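Local structure of 2S Albumin protein (Dolichos, 6IX1) at residues 2-7 with 16-21; 120-125 with 172-177; 179-184 with 193-198. The protein probably serves as a seed storage albumin, its chain folded into a four-bladed beta-propeller of the hemopexin type. One frame throughout, in Å; residues are numbered along the deposited sequence.

Interaction 1: 2-7 with 16-21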
ATOM      1  N   SER A   2       6.762  -5.994 -14.745  1.00 19.27           N
ATOM      2  CA  SER A   2       6.088  -5.695 -13.453  1.00 18.63           C
ATOM      3  C   SER A   2       6.738  -4.544 -12.683  1.00 13.39           C
ATOM      4  O   SER A   2       7.980  -4.354 -12.789  1.00 15.47           O
ATOM      5  CB  SER A   2       6.086  -6.926 -12.630  1.00 26.32           C
ATOM      6  OG  SER A   2       5.089  -6.795 -11.678  1.00 23.77           O
ATOM      7  N   TYR A   3       5.961  -3.840 -11.871  1.00 13.16           N
ATOM      8  CA  TYR A   3       6.440  -2.599 -11.227  1.00 12.89           C
ATOM      9  C   TYR A   3       6.318  -2.765  -9.720  1.00 10.54           C
ATOM     10  O   TYR A   3       7.035  -3.607  -9.164  1.00 12.24           O
ATOM     11  CB  TYR A   3       5.864  -1.338 -11.855  1.00 13.26           C
ATOM     12  CG  TYR A   3       6.263  -1.240 -13.305  1.00 16.36           C
ATOM     13  CD1 TYR A   3       5.571  -1.929 -14.288  1.00 14.90           C
ATOM     14  CD2 TYR A   3       7.266  -0.391 -13.703  1.00 12.93           C
ATOM     15  CE1 TYR A   3       5.957  -1.837 -15.612  1.00 19.22           C
ATOM     16  CE2 TYR A   3       7.627  -0.236 -15.037  1.00 15.40           C
ATOM     17  CZ  TYR A   3       6.984  -0.984 -16.000  1.00 18.06           C
ATOM     18  OH  TYR A   3       7.361  -0.897 -17.325  1.00 17.48           O
ATOM     19  N   ILE A   4       5.476  -1.954  -9.116  1.00  9.40           N
ATOM     20  CA  ILE A   4       5.314  -1.963  -7.646  1.00  9.06           C
ATOM     21  C   ILE A   4       4.110  -2.813  -7.253  1.00  8.69           C
ATOM     22  O   ILE A   4       2.996  -2.532  -7.749  1.00  9.98           O
ATOM     23  CB  ILE A   4       5.308  -0.539  -7.080  1.00  9.45           C
ATOM     24  CG1 ILE A   4       6.634   0.160  -7.414  1.00  9.78           C
ATOM     25  CG2 ILE A   4       5.048  -0.521  -5.604  1.00 10.32           C
ATOM     26  CD1 ILE A   4       6.683   1.672  -7.128  1.00  9.14           C
ATOM     27  N   ASN A   5       4.281  -3.792  -6.398  1.00  7.41           N
ATOM     28  CA  ASN A   5       3.217  -4.665  -5.946  1.00  7.46           C
ATOM     29  C   ASN A   5       2.619  -4.226  -4.628  1.00  7.89           C
ATOM     30  O   ASN A   5       1.459  -4.602  -4.396  1.00  8.13           O
ATOM     31  CB  ASN A   5       3.687  -6.116  -5.794  1.00  8.47           C
ATOM     32  CG  ASN A   5       4.264  -6.640  -7.054  1.00  9.65           C
ATOM     33  OD1 ASN A   5       5.467  -6.823  -7.226  1.00 11.12           O
ATOM     34  ND2 ASN A   5       3.366  -7.040  -7.931  1.00 14.41           N
ATOM     35  N   ALA A   6       3.281  -3.475  -3.799  1.00  8.50           N
ATOM     36  CA  ALA A   6       2.716  -2.959  -2.570  1.00  7.68           C
ATOM     37  C   ALA A   6       3.529  -1.795  -2.058  1.00  6.46           C
ATOM     38  O   ALA A   6       4.746  -1.728  -2.382  1.00  7.56           O
ATOM     39  CB  ALA A   6       2.624  -4.073  -1.530  1.00  8.64           C
ATOM     40  N   ALA A   7       2.968  -0.989  -1.202  1.00  6.71           N
ATOM     41  CA  ALA A   7       3.733   0.068  -0.535  1.00  6.64           C
ATOM     42  C   ALA A   7       3.145   0.373   0.821  1.00  6.37           C
ATOM     43  O   ALA A   7       1.922   0.139   1.064  1.00  6.67           O
ATOM     44  CB  ALA A   7       3.696   1.294  -1.423  1.00  7.47           C
ATOM     45  N   VAL A  16       9.262   5.583   2.531  1.00  5.00           N
ATOM     46  CA  VAL A  16       8.255   4.667   1.981  1.00  6.37           C
ATOM     47  C   VAL A  16       8.959   3.325   1.703  1.00  5.82           C
ATOM     48  O   VAL A  16      10.142   3.270   1.332  1.00  6.97           O
ATOM     49  CB  VAL A  16       7.556   5.217   0.716  1.00  6.26           C
ATOM     50  CG1 VAL A  16       8.550   5.509  -0.440  1.00  7.32           C
ATOM     51  CG2 VAL A  16       6.480   4.256   0.217  1.00  5.79           C
ATOM     52  N   TYR A  17       8.222   2.252   1.969  1.00  6.28           N
ATOM     53  CA  TYR A  17       8.636   0.909   1.580  1.00  5.90           C
ATOM     54  C   TYR A  17       7.875   0.478   0.329  1.00  6.31           C
ATOM     55  O   TYR A  17       6.646   0.589   0.302  1.00  7.03           O
ATOM     56  CB  TYR A  17       8.348  -0.082   2.710  1.00  6.81           C
ATOM     57  CG  TYR A  17       9.178   0.091   3.959  1.00  7.72           C
ATOM     58  CD1 TYR A  17       8.761   0.962   4.921  1.00  8.50           C
ATOM     59  CD2 TYR A  17      10.392  -0.557   4.168  1.00  8.12           C
ATOM     60  CE1 TYR A  17       9.475   1.196   6.079  1.00 10.01           C
ATOM     61  CE2 TYR A  17      11.108  -0.353   5.343  1.00 10.48           C
ATOM     62  CZ  TYR A  17      10.668   0.568   6.293  1.00  9.68           C
ATOM     63  OH  TYR A  17      11.343   0.853   7.453  1.00 11.90           O
ATOM     64  N   PHE A  18       8.592   0.035  -0.674  1.00  6.36           N
ATOM     65  CA  PHE A  18       8.035  -0.501  -1.913  1.00  6.56           C
ATOM     66  C   PHE A  18       8.409  -1.960  -2.044  1.00  6.23           C
ATOM     67  O   PHE A  18       9.595  -2.270  -1.961  1.00  7.32           O
ATOM     68  CB  PHE A  18       8.530   0.211  -3.168  1.00  7.36           C
ATOM     69  CG  PHE A  18       8.137   1.652  -3.331  1.00  7.61           C
ATOM     70  CD1 PHE A  18       6.856   2.039  -3.231  1.00  7.01           C
ATOM     71  CD2 PHE A  18       9.049   2.625  -3.665  1.00  7.46           C
ATOM     72  CE1 PHE A  18       6.472   3.341  -3.435  1.00  8.02           C
ATOM     73  CE2 PHE A  18       8.675   3.912  -3.937  1.00  8.32           C
ATOM     74  CZ  PHE A  18       7.367   4.281  -3.807  1.00  8.58           C
ATOM     75  N   PHE A  19       7.393  -2.795  -2.285  1.00  7.42           N
ATOM     76  CA  PHE A  19       7.601  -4.244  -2.501  1.00  6.99           C
ATOM     77  C   PHE A  19       7.405  -4.599  -3.965  1.00  7.21           C
ATOM     78  O   PHE A  19       6.453  -4.126  -4.619  1.00  8.43           O
ATOM     79  CB  PHE A  19       6.621  -5.048  -1.615  1.00  8.27           C
ATOM     80  CG  PHE A  19       6.882  -4.738  -0.170  1.00  6.90           C
ATOM     81  CD1 PHE A  19       7.846  -5.407   0.536  1.00  7.17           C
ATOM     82  CD2 PHE A  19       6.212  -3.725   0.434  1.00  7.77           C
ATOM     83  CE1 PHE A  19       8.152  -5.041   1.838  1.00  7.26           C
ATOM     84  CE2 PHE A  19       6.518  -3.369   1.741  1.00  8.22           C
ATOM     85  CZ  PHE A  19       7.486  -4.030   2.425  1.00  8.30           C
ATOM     86  N   GLU A  20       8.343  -5.389  -4.490  0.50  8.72           N
ATOM     87  CA  GLU A  20       8.404  -5.823  -5.893  0.50  9.51           C
ATOM     88  C   GLU A  20       8.755  -7.304  -5.845  0.50  9.40           C
ATOM     89  O   GLU A  20       9.898  -7.668  -5.561  0.50  9.89           O
ATOM     90  CB  GLU A  20       9.404  -4.988  -6.664  0.50 10.25           C
ATOM     91  CG  GLU A  20       9.230  -3.515  -6.393  0.50  9.44           C
ATOM     92  CD  GLU A  20      10.536  -2.778  -6.101  0.50  9.36           C
ATOM     93  OE1 GLU A  20      10.736  -2.184  -6.906  0.50  8.76           O
ATOM     94  OE2 GLU A  20      11.310  -2.947  -5.054  0.50 12.04           O
ATOM     95  N   CYS A  21       7.747  -8.130  -6.061  1.00  9.34           N
ATOM     96  CA  CYS A  21       7.887  -9.575  -5.969  1.00 10.60           C
ATOM     97  C   CYS A  21       8.373  -9.881  -4.554  1.00  8.63           C
ATOM     98  O   CYS A  21       7.767  -9.480  -3.572  1.00 10.95           O
ATOM     99  CB  CYS A  21       8.723 -10.175  -7.094  1.00 12.65           C
ATOM    100  SG  CYS A  21       7.983  -9.742  -8.660  0.50 24.96           S
TER
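Where the strands of 2-7 and 16-21 pair, the small side chains of Ala6 and Ala7 lie beside the bulky Phe19 and Phe18, a fit of unequal partners set where the innermost strand of the first propeller blade meets the next strand of the same antiparallel sheet. The Phe18 ring is the main bump. The methyl of Ala7 sits at its edge, with CB 3.7 Å from Phe18 CD1, and Ile4 closes over one face. Ile4 has CG1 beside its backbone N and continues outward in an extended chain (chi2 170°), which carries CD1 over the middle of the ring, 3.9 Å from the Phe18 centroid and 10° off the normal, a clean CH-pi contact. Val16 CG1 lies on the opposite face toward the rim, so the ring is held between two methyls, and Trp216 adds an edge-to-face neighbour. On the face bearing Ala6 and Phe19, the Ala6 methyl lies beside the larger ring, CB 4.1 Å from Phe19 CD2.

Between these layers a classic beta bulge sets two residues, Asn5 and Ala6, opposite the single Phe19. The carbonyl of Phe19 takes a bond from Asn5 N, 2.8 Å from Phe19 O and nearly along the C=O axis, and a weak one from Ala6 N. Phe19 N returns a virtually straight bond to Ala6 O (2.9 Å, 179°). Asn5, itself part of the bulge, has CG beside its own N, and OD1 accepts Cys21 N at 2.9 Å from above the amide plane. Glu20 CG rests against Tyr3 O.

The chemistry thus divides largely between main-chain polar groups, satisfied by the bulge with the Asn5 amide joining in, and side-chain-to-side-chain packing that is apolar, consistent with a hairpin built into the interior.

Interaction 2: 120-125 with 172-177; sequences SAFRST and DASFAS
Ser174 OG is gripped by two hydrogen bonds: it receives one from Ser120 OG at 2.7 Å and donates the other to Ala121 O at 2.8 Å. The torsion at Ser174 (chi1 51°) places the hydroxyl in the crowded position between its backbone N and carbonyl carbon, aimed across the gap. It meets Ala121 O from almost directly above the carbonyl plane, 82° out of it. The position of Ser120 OG is less certain, since the model crowds it. Ser174 OG also lies in the plane of the Phe122 ring at its edge, 3.7 Å from Phe122 CD2.

Further along, a water accepts from both Arg123 N and Ala176 N, bridging two backbones that make no direct main-chain hydrogen bond to each other here. Ala176 CB packs against Arg123 O beside it. An alanine in place of Ser174 would remove the hydroxyl and would probably loosen the seam by losing its ties to Ser120 and Ala121.

The strands run parallel, 3° apart with axes 5.1 Å from each other, yet belong to separate sheets: innermost strands of successive blades, side by side about the central axis, as in hemopexin-type propellers.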
ATOM      1  N   SER A 120      -4.733  -3.477  -3.088  1.00  7.23           N
ATOM      2  CA  SER A 120      -3.988  -2.308  -2.641  1.00  7.21           C
ATOM      3  C   SER A 120      -4.687  -1.695  -1.452  1.00  6.71           C
ATOM      4  O   SER A 120      -5.889  -2.006  -1.250  1.00  6.61           O
ATOM      5  CB  SER A 120      -3.858  -1.253  -3.734  1.00  8.22           C
ATOM      6  OG  SER A 120      -2.816  -0.364  -3.512  1.00  9.62           O
ATOM      7  N   ALA A 121      -4.000  -0.831  -0.724  1.00  6.37           N
ATOM      8  CA  ALA A 121      -4.569  -0.191   0.425  1.00  6.09           C
ATOM      9  C   ALA A 121      -3.805   1.053   0.784  1.00  7.04           C
ATOM     10  O   ALA A 121      -2.587   1.081   0.492  1.00  7.94           O
ATOM     11  CB  ALA A 121      -4.540  -1.107   1.579  1.00  7.18           C
ATOM     12  N   PHE A 122      -4.396   2.004   1.479  1.00  6.92           N
ATOM     13  CA  PHE A 122      -3.589   3.116   1.993  1.00  6.06           C
ATOM     14  C   PHE A 122      -4.279   3.688   3.185  1.00  6.46           C
ATOM     15  O   PHE A 122      -5.516   3.551   3.295  1.00  7.23           O
ATOM     16  CB  PHE A 122      -3.258   4.194   0.967  1.00  6.99           C
ATOM     17  CG  PHE A 122      -4.365   5.051   0.432  1.00  9.33           C
ATOM     18  CD1 PHE A 122      -4.784   6.166   1.072  1.00  9.08           C
ATOM     19  CD2 PHE A 122      -5.011   4.722  -0.751  1.00  8.56           C
ATOM     20  CE1 PHE A 122      -5.756   6.960   0.521  1.00  8.34           C
ATOM     21  CE2 PHE A 122      -5.948   5.519  -1.354  1.00  8.53           C
ATOM     22  CZ  PHE A 122      -6.352   6.613  -0.651  1.00  8.58           C
ATOM     23  N   ARG A 123      -3.534   4.305   4.068  1.00  7.25           N
ATOM     24  CA  ARG A 123      -4.040   4.880   5.308  1.00  7.33           C
ATOM     25  C   ARG A 123      -4.749   6.197   5.090  1.00  8.70           C
ATOM     26  O   ARG A 123      -4.221   7.112   4.455  1.00  9.18           O
ATOM     27  CB  ARG A 123      -2.828   5.042   6.219  1.00  7.43           C
ATOM     28  CG  ARG A 123      -3.111   5.572   7.632  1.00  7.39           C
ATOM     29  CD  ARG A 123      -3.880   4.628   8.480  1.00  8.48           C
ATOM     30  NE  ARG A 123      -3.864   4.999   9.859  1.00  9.25           N
ATOM     31  CZ  ARG A 123      -4.718   5.828  10.493  1.00 10.47           C
ATOM     32  NH1 ARG A 123      -5.793   6.277   9.849  1.00 13.40           N
ATOM     33  NH2 ARG A 123      -4.619   6.104  11.763  1.00 12.30           N
ATOM     34  N   SER A 124      -5.968   6.276   5.599  1.00  8.93           N
ATOM     35  CA  SER A 124      -6.772   7.485   5.464  1.00  9.64           C
ATOM     36  C   SER A 124      -6.336   8.504   6.500  1.00  9.57           C
ATOM     37  O   SER A 124      -5.759   8.200   7.567  1.00 11.64           O
ATOM     38  CB  SER A 124      -8.243   7.145   5.623  1.00 11.14           C
ATOM     39  OG  SER A 124      -9.082   8.279   5.462  1.00 12.90           O
ATOM     40  N   THR A 125      -6.688   9.756   6.327  1.00  9.77           N
ATOM     41  CA  THR A 125      -6.654  10.732   7.382  1.00 10.74           C
ATOM     42  C   THR A 125      -7.890  10.608   8.295  1.00 12.32           C
ATOM     43  O   THR A 125      -7.843  11.251   9.315  1.00 14.63           O
ATOM     44  CB  THR A 125      -6.656  12.137   6.777  1.00 12.22           C
ATOM     45  OG1 THR A 125      -7.782  12.244   5.917  1.00 13.19           O
ATOM     46  CG2 THR A 125      -5.387  12.479   6.000  1.00 12.52           C
ATOM     47  N   ASP A 172      -2.864  -1.269  -8.265  1.00  7.38           N
ATOM     48  CA  ASP A 172      -1.879  -2.308  -7.917  1.00  7.32           C
ATOM     49  C   ASP A 172      -1.176  -2.028  -6.585  1.00  8.93           C
ATOM     50  O   ASP A 172      -0.746  -2.972  -5.935  1.00 11.46           O
ATOM     51  CB  ASP A 172      -0.840  -2.474  -9.011  1.00 10.37           C
ATOM     52  CG  ASP A 172      -1.409  -3.134 -10.255  1.00 12.50           C
ATOM     53  OD1 ASP A 172      -2.405  -3.873 -10.166  1.00 18.14           O
ATOM     54  OD2 ASP A 172      -0.861  -2.851 -11.328  1.00 13.80           O
ATOM     55  N   ALA A 173      -0.958  -0.746  -6.239  1.00  7.88           N
ATOM     56  CA  ALA A 173      -0.246  -0.435  -4.990  1.00  7.04           C
ATOM     57  C   ALA A 173      -0.571   1.005  -4.632  1.00  7.03           C
ATOM     58  O   ALA A 173      -0.950   1.793  -5.538  1.00  6.96           O
ATOM     59  CB  ALA A 173       1.275  -0.621  -5.127  1.00  7.17           C
ATOM     60  N   SER A 174      -0.389   1.380  -3.387  1.00  5.75           N
ATOM     61  CA  SER A 174      -0.685   2.757  -2.973  1.00  6.42           C
ATOM     62  C   SER A 174      -0.053   2.977  -1.610  1.00  6.01           C
ATOM     63  O   SER A 174       0.084   2.047  -0.869  1.00  6.58           O
ATOM     64  CB  SER A 174      -2.221   2.994  -2.904  1.00  7.66           C
ATOM     65  OG  SER A 174      -2.891   1.978  -2.113  1.00  7.40           O
ATOM     66  N   PHE A 175       0.177   4.230  -1.329  1.00  5.80           N
ATOM     67  CA  PHE A 175       0.489   4.595   0.065  1.00  7.02           C
ATOM     68  C   PHE A 175       0.080   6.039   0.336  1.00  6.57           C
ATOM     69  O   PHE A 175       0.055   6.895  -0.553  1.00  7.08           O
ATOM     70  CB  PHE A 175       1.991   4.377   0.374  1.00  6.47           C
ATOM     71  CG  PHE A 175       2.945   5.347  -0.234  1.00  6.27           C
ATOM     72  CD1 PHE A 175       3.332   5.206  -1.548  1.00  7.33           C
ATOM     73  CD2 PHE A 175       3.488   6.371   0.527  1.00  7.88           C
ATOM     74  CE1 PHE A 175       4.251   6.097  -2.109  1.00  7.45           C
ATOM     75  CE2 PHE A 175       4.374   7.276  -0.052  1.00  8.51           C
ATOM     76  CZ  PHE A 175       4.730   7.164  -1.351  1.00  8.24           C
ATOM     77  N   ALA A 176      -0.212   6.303   1.585  1.00  6.58           N
ATOM     78  CA  ALA A 176      -0.495   7.653   2.002  1.00  6.33           C
ATOM     79  C   ALA A 176       0.819   8.436   2.153  1.00  7.50           C
ATOM     80  O   ALA A 176       1.794   7.904   2.678  1.00  8.25           O
ATOM     81  CB  ALA A 176      -1.123   7.603   3.374  1.00  8.57           C
ATOM     82  N   SER A 177       0.809   9.664   1.694  1.00  6.04           N
ATOM     83  CA  SER A 177       2.008  10.515   1.859  1.00  7.01           C
ATOM     84  C   SER A 177       2.159  11.026   3.276  1.00  8.16           C
ATOM     85  O   SER A 177       1.165  11.111   4.005  1.00  8.23           O
ATOM     86  CB  SER A 177       1.893  11.695   0.918  1.00  6.41           C
ATOM     87  OG  SER A 177       3.028  12.475   0.961  1.00  7.99           O
TER
HETATM   88  O   HOH W   1      -0.556   3.949   3.454  1.00  8.15           O

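Interaction 3: 179-184 with 193-198; sequences KEPEAY and RIKFTP. With SO4 (sulfate ion), chain D.
A beta hairpin, formed by the two middle strands of the last propeller blade, brings 179-184 against 193-198. Ala183 and Ile194 form the hydrogen-bonded pair, at 2.9 Å for both Ala183 N to Ile194 O and Ile194 N to Ala183 O. Non-hydrogen-bonded pairs flank it. Ala183 CB packs against Ile194 CG1 and Phe196 CD1. After the cis peptide before Pro181, the pairing is extended by Phe196 N, which points almost along the C=O axis of Pro181. The Pro181 ring also packs on the aliphatic chain of Lys195, CG to CG 3.5 Å.

Glu182, Tyr184 and Arg193 lie with Lys195 on the face opposite Ala183 and Ile194. Arg193 NH1 meets Glu182 OE1 at 2.8 Å in a salt bridge near the guanidinium plane but from above the carboxylate, the two planes being 68° apart. Arg193 bends at chi3 (57°) and runs alongside Tyr184, CG above the ring rim; the guanidinium and the Tyr184 ring are nearly parallel, 7° apart. Tyr184 OH donates to sulfate O2 at 2.7 Å, and that oxygen also sits over one guanidinium face. Gly32 N and Tyr191 OH hold the same ion, probably a crystallisation component. With 173-176 inside this pair and 204-211 outside it, the four antiparallel strands complete a blade, as in hemopexin-type propellers.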
ATOM      1  N   LYS A 179       2.833  13.997   3.470  1.00  9.02           N
ATOM      2  CA  LYS A 179       2.194  15.293   3.221  1.00  9.59           C
ATOM      3  C   LYS A 179       0.696  15.075   3.121  1.00  9.26           C
ATOM      4  O   LYS A 179       0.189  14.578   2.125  1.00  9.46           O
ATOM      5  CB  LYS A 179       2.733  15.934   1.964  1.00  9.49           C
ATOM      6  CG  LYS A 179       2.190  17.309   1.636  1.00 12.99           C
ATOM      7  CD  LYS A 179       2.725  17.874   0.340  1.00 14.22           C
ATOM      8  CE  LYS A 179       2.023  19.135  -0.112  1.00 23.38           C
ATOM      9  NZ  LYS A 179       2.175  20.174   0.921  1.00 30.94           N
ATOM     10  N   GLU A 180      -0.014  15.278   4.216  1.00  9.38           N
ATOM     11  CA  GLU A 180      -1.458  15.004   4.260  1.00 10.07           C
ATOM     12  C   GLU A 180      -2.159  16.062   3.451  1.00 10.35           C
ATOM     13  O   GLU A 180      -1.674  17.181   3.418  1.00 12.45           O
ATOM     14  CB  GLU A 180      -1.958  15.014   5.692  1.00 11.71           C
ATOM     15  CG  GLU A 180      -1.434  13.843   6.510  1.00 14.16           C
ATOM     16  CD  GLU A 180      -2.136  13.795   7.856  1.00 15.92           C
ATOM     17  OE1 GLU A 180      -2.334  14.851   8.439  1.00 25.16           O
ATOM     18  OE2 GLU A 180      -2.406  12.736   8.332  1.00 18.88           O
ATOM     19  N   PRO A 181      -3.324  15.771   2.799  1.00 10.33           N
ATOM     20  CA  PRO A 181      -3.944  14.451   2.675  1.00  9.48           C
ATOM     21  C   PRO A 181      -3.680  13.875   1.288  1.00  9.13           C
ATOM     22  O   PRO A 181      -4.572  13.580   0.485  1.00  9.46           O
ATOM     23  CB  PRO A 181      -5.403  14.831   2.768  1.00 10.63           C
ATOM     24  CG  PRO A 181      -5.493  16.129   2.012  1.00 11.83           C
ATOM     25  CD  PRO A 181      -4.154  16.815   2.183  1.00 13.05           C
ATOM     26  N   GLU A 182      -2.405  13.743   0.965  1.00  8.67           N
ATOM     27  CA  GLU A 182      -2.001  13.207  -0.342  1.00  8.49           C
ATOM     28  C   GLU A 182      -1.811  11.681  -0.251  1.00  6.44           C
ATOM     29  O   GLU A 182      -1.503  11.118   0.794  1.00  6.73           O
ATOM     30  CB  GLU A 182      -0.783  13.903  -0.909  1.00  8.24           C
ATOM     31  CG  GLU A 182      -1.003  15.362  -1.080  1.00 10.39           C
ATOM     32  CD  GLU A 182       0.091  16.179  -1.734  1.00 10.00           C
ATOM     33  OE1 GLU A 182       1.166  15.651  -2.034  1.00 10.27           O
ATOM     34  OE2 GLU A 182      -0.179  17.408  -1.886  1.00 15.55           O
ATOM     35  N   ALA A 183      -1.923  11.058  -1.405  1.00  8.03           N
ATOM     36  CA  ALA A 183      -1.682   9.628  -1.558  1.00  7.49           C
ATOM     37  C   ALA A 183      -1.152   9.351  -2.936  1.00  7.10           C
ATOM     38  O   ALA A 183      -1.456  10.107  -3.855  1.00  8.41           O
ATOM     39  CB  ALA A 183      -2.929   8.834  -1.317  1.00  8.09           C
ATOM     40  N   TYR A 184      -0.415   8.256  -3.077  1.00  7.42           N
ATOM     41  CA  TYR A 184       0.141   7.825  -4.364  1.00  6.96           C
ATOM     42  C   TYR A 184      -0.562   6.521  -4.746  1.00  7.35           C
ATOM     43  O   TYR A 184      -0.627   5.606  -3.936  1.00  6.83           O
ATOM     44  CB  TYR A 184       1.637   7.576  -4.249  1.00  7.66           C
ATOM     45  CG  TYR A 184       2.423   8.803  -4.057  1.00  6.39           C
ATOM     46  CD1 TYR A 184       2.659   9.309  -2.801  1.00  7.58           C
ATOM     47  CD2 TYR A 184       2.912   9.514  -5.138  1.00  8.51           C
ATOM     48  CE1 TYR A 184       3.332  10.516  -2.643  1.00  7.86           C
ATOM     49  CE2 TYR A 184       3.581  10.712  -4.983  1.00  7.20           C
ATOM     50  CZ  TYR A 184       3.872  11.188  -3.721  1.00  7.87           C
ATOM     51  OH  TYR A 184       4.520  12.375  -3.518  1.00  9.39           O
ATOM     52  N   ARG A 193      -0.645  11.071  -8.184  1.00  7.37           N
ATOM     53  CA  ARG A 193      -0.709  11.605  -6.845  1.00  7.12           C
ATOM     54  C   ARG A 193      -2.067  12.271  -6.716  1.00  7.67           C
ATOM     55  O   ARG A 193      -2.453  13.043  -7.581  1.00  9.07           O
ATOM     56  CB  ARG A 193       0.419  12.565  -6.583  1.00  7.60           C
ATOM     57  CG  ARG A 193       0.374  13.208  -5.203  1.00  8.66           C
ATOM     58  CD  ARG A 193       1.642  13.876  -4.809  1.00 10.79           C
ATOM     59  NE  ARG A 193       2.043  14.890  -5.762  1.00 12.24           N
ATOM     60  CZ  ARG A 193       2.612  16.086  -5.491  1.00 12.59           C
ATOM     61  NH1 ARG A 193       2.637  16.560  -4.253  1.00 12.57           N
ATOM     62  NH2 ARG A 193       3.133  16.809  -6.476  1.00 12.97           N
ATOM     63  N   ILE A 194      -2.755  11.942  -5.612  1.00  8.15           N
ATOM     64  CA  ILE A 194      -4.069  12.551  -5.348  1.00  9.37           C
ATOM     65  C   ILE A 194      -4.007  13.264  -4.002  1.00  9.11           C
ATOM     66  O   ILE A 194      -3.278  12.920  -3.131  1.00 10.86           O
ATOM     67  CB  ILE A 194      -5.198  11.490  -5.389  1.00 10.62           C
ATOM     68  CG1 ILE A 194      -5.095  10.515  -4.225  1.00 11.78           C
ATOM     69  CG2 ILE A 194      -5.251  10.831  -6.752  1.00 14.28           C
ATOM     70  CD1 ILE A 194      -6.373   9.655  -4.115  1.00 12.83           C
ATOM     71  N   LYS A 195      -4.930  14.203  -3.861  1.00  8.08           N
ATOM     72  CA  LYS A 195      -5.350  14.797  -2.587  1.00  8.40           C
ATOM     73  C   LYS A 195      -6.741  14.197  -2.341  1.00  8.13           C
ATOM     74  O   LYS A 195      -7.628  14.447  -3.099  1.00 11.50           O
ATOM     75  CB  LYS A 195      -5.416  16.313  -2.651  1.00 10.82           C
ATOM     76  CG  LYS A 195      -5.734  17.033  -1.385  0.50 13.97           C
ATOM     77  CD  LYS A 195      -5.658  18.540  -1.583  0.50 13.00           C
ATOM     78  CE  LYS A 195      -5.796  19.258  -0.256  0.50 19.62           C
ATOM     79  NZ  LYS A 195      -6.215  20.670  -0.362  0.50 21.81           N
ATOM     80  N   PHE A 196      -6.875  13.412  -1.297  1.00  7.29           N
ATOM     81  CA  PHE A 196      -8.123  12.701  -1.036  1.00  8.15           C
ATOM     82  C   PHE A 196      -8.872  13.358   0.091  1.00  9.44           C
ATOM     83  O   PHE A 196      -8.276  13.948   0.988  1.00  9.66           O
ATOM     84  CB  PHE A 196      -7.932  11.196  -0.830  1.00  7.47           C
ATOM     85  CG  PHE A 196      -7.199  10.780   0.418  1.00  8.82           C
ATOM     86  CD1 PHE A 196      -5.800  10.788   0.484  1.00  8.53           C
ATOM     87  CD2 PHE A 196      -7.863  10.466   1.560  1.00  9.88           C
ATOM     88  CE1 PHE A 196      -5.117  10.464   1.656  1.00  9.21           C
ATOM     89  CE2 PHE A 196      -7.196  10.107   2.693  1.00  9.78           C
ATOM     90  CZ  PHE A 196      -5.825  10.155   2.776  1.00  8.95           C
ATOM     91  N   THR A 197     -10.197  13.175   0.040  1.00  8.35           N
ATOM     92  CA  THR A 197     -11.153  13.864   0.929  1.00  8.80           C
ATOM     93  C   THR A 197     -12.124  12.843   1.515  1.00  7.57           C
ATOM     94  O   THR A 197     -13.201  12.575   0.945  1.00  9.04           O
ATOM     95  CB  THR A 197     -11.891  14.981   0.210  1.00  9.10           C
ATOM     96  OG1 THR A 197     -12.643  14.455  -0.883  1.00  9.38           O
ATOM     97  CG2 THR A 197     -10.961  16.068  -0.254  1.00 11.15           C
ATOM     98  N   PRO A 198     -11.841  12.256   2.702  1.00  9.76           N
ATOM     99  CA  PRO A 198     -12.737  11.234   3.240  1.00  9.78           C
ATOM    100  C   PRO A 198     -14.144  11.807   3.459  1.00  8.78           C
ATOM    101  O   PRO A 198     -14.326  12.900   3.971  1.00  9.32           O
ATOM    102  CB  PRO A 198     -12.079  10.797   4.523  1.00 11.78           C
ATOM    103  CG  PRO A 198     -10.637  11.010   4.166  1.00 11.57           C
ATOM    104  CD  PRO A 198     -10.594  12.357   3.472  1.00 12.38           C
TER
HETATM  105  S   SO4 D 301       5.398  13.258  -7.136  1.00  8.85           S
HETATM  106  O1  SO4 D 301       6.240  14.231  -7.740  1.00 10.99           O
HETATM  107  O2  SO4 D 301       5.225  13.662  -5.783  1.00 10.66           O
HETATM  108  O3  SO4 D 301       5.997  12.024  -7.152  1.00 10.82           O
HETATM  109  O4  SO4 D 301       4.124  13.135  -7.785  1.00 12.92           O

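Overall arrangement
Distance from the middle of the fold tracks the change in chemistry. Interaction 2, centred about 5 Å from the centre of the chain, joins two blades through hydroxyls and a water, whereas interaction 1, about 8 Å out, holds the inner pair of one blade by apolar packing and a bulge. Interaction 3, about 13 Å out and still largely buried, adds a salt bridge across the segments, an exposed lysine and a bound anion. Interactions 2 and 3 share a sheet, with strand 173-176 next to 182-187 and Phe175 O probably bonded to Tyr184 N. Interaction 1 touches interaction 2 where Val16 packs on Phe175, as first and last blades meet, but does not touch interaction 3.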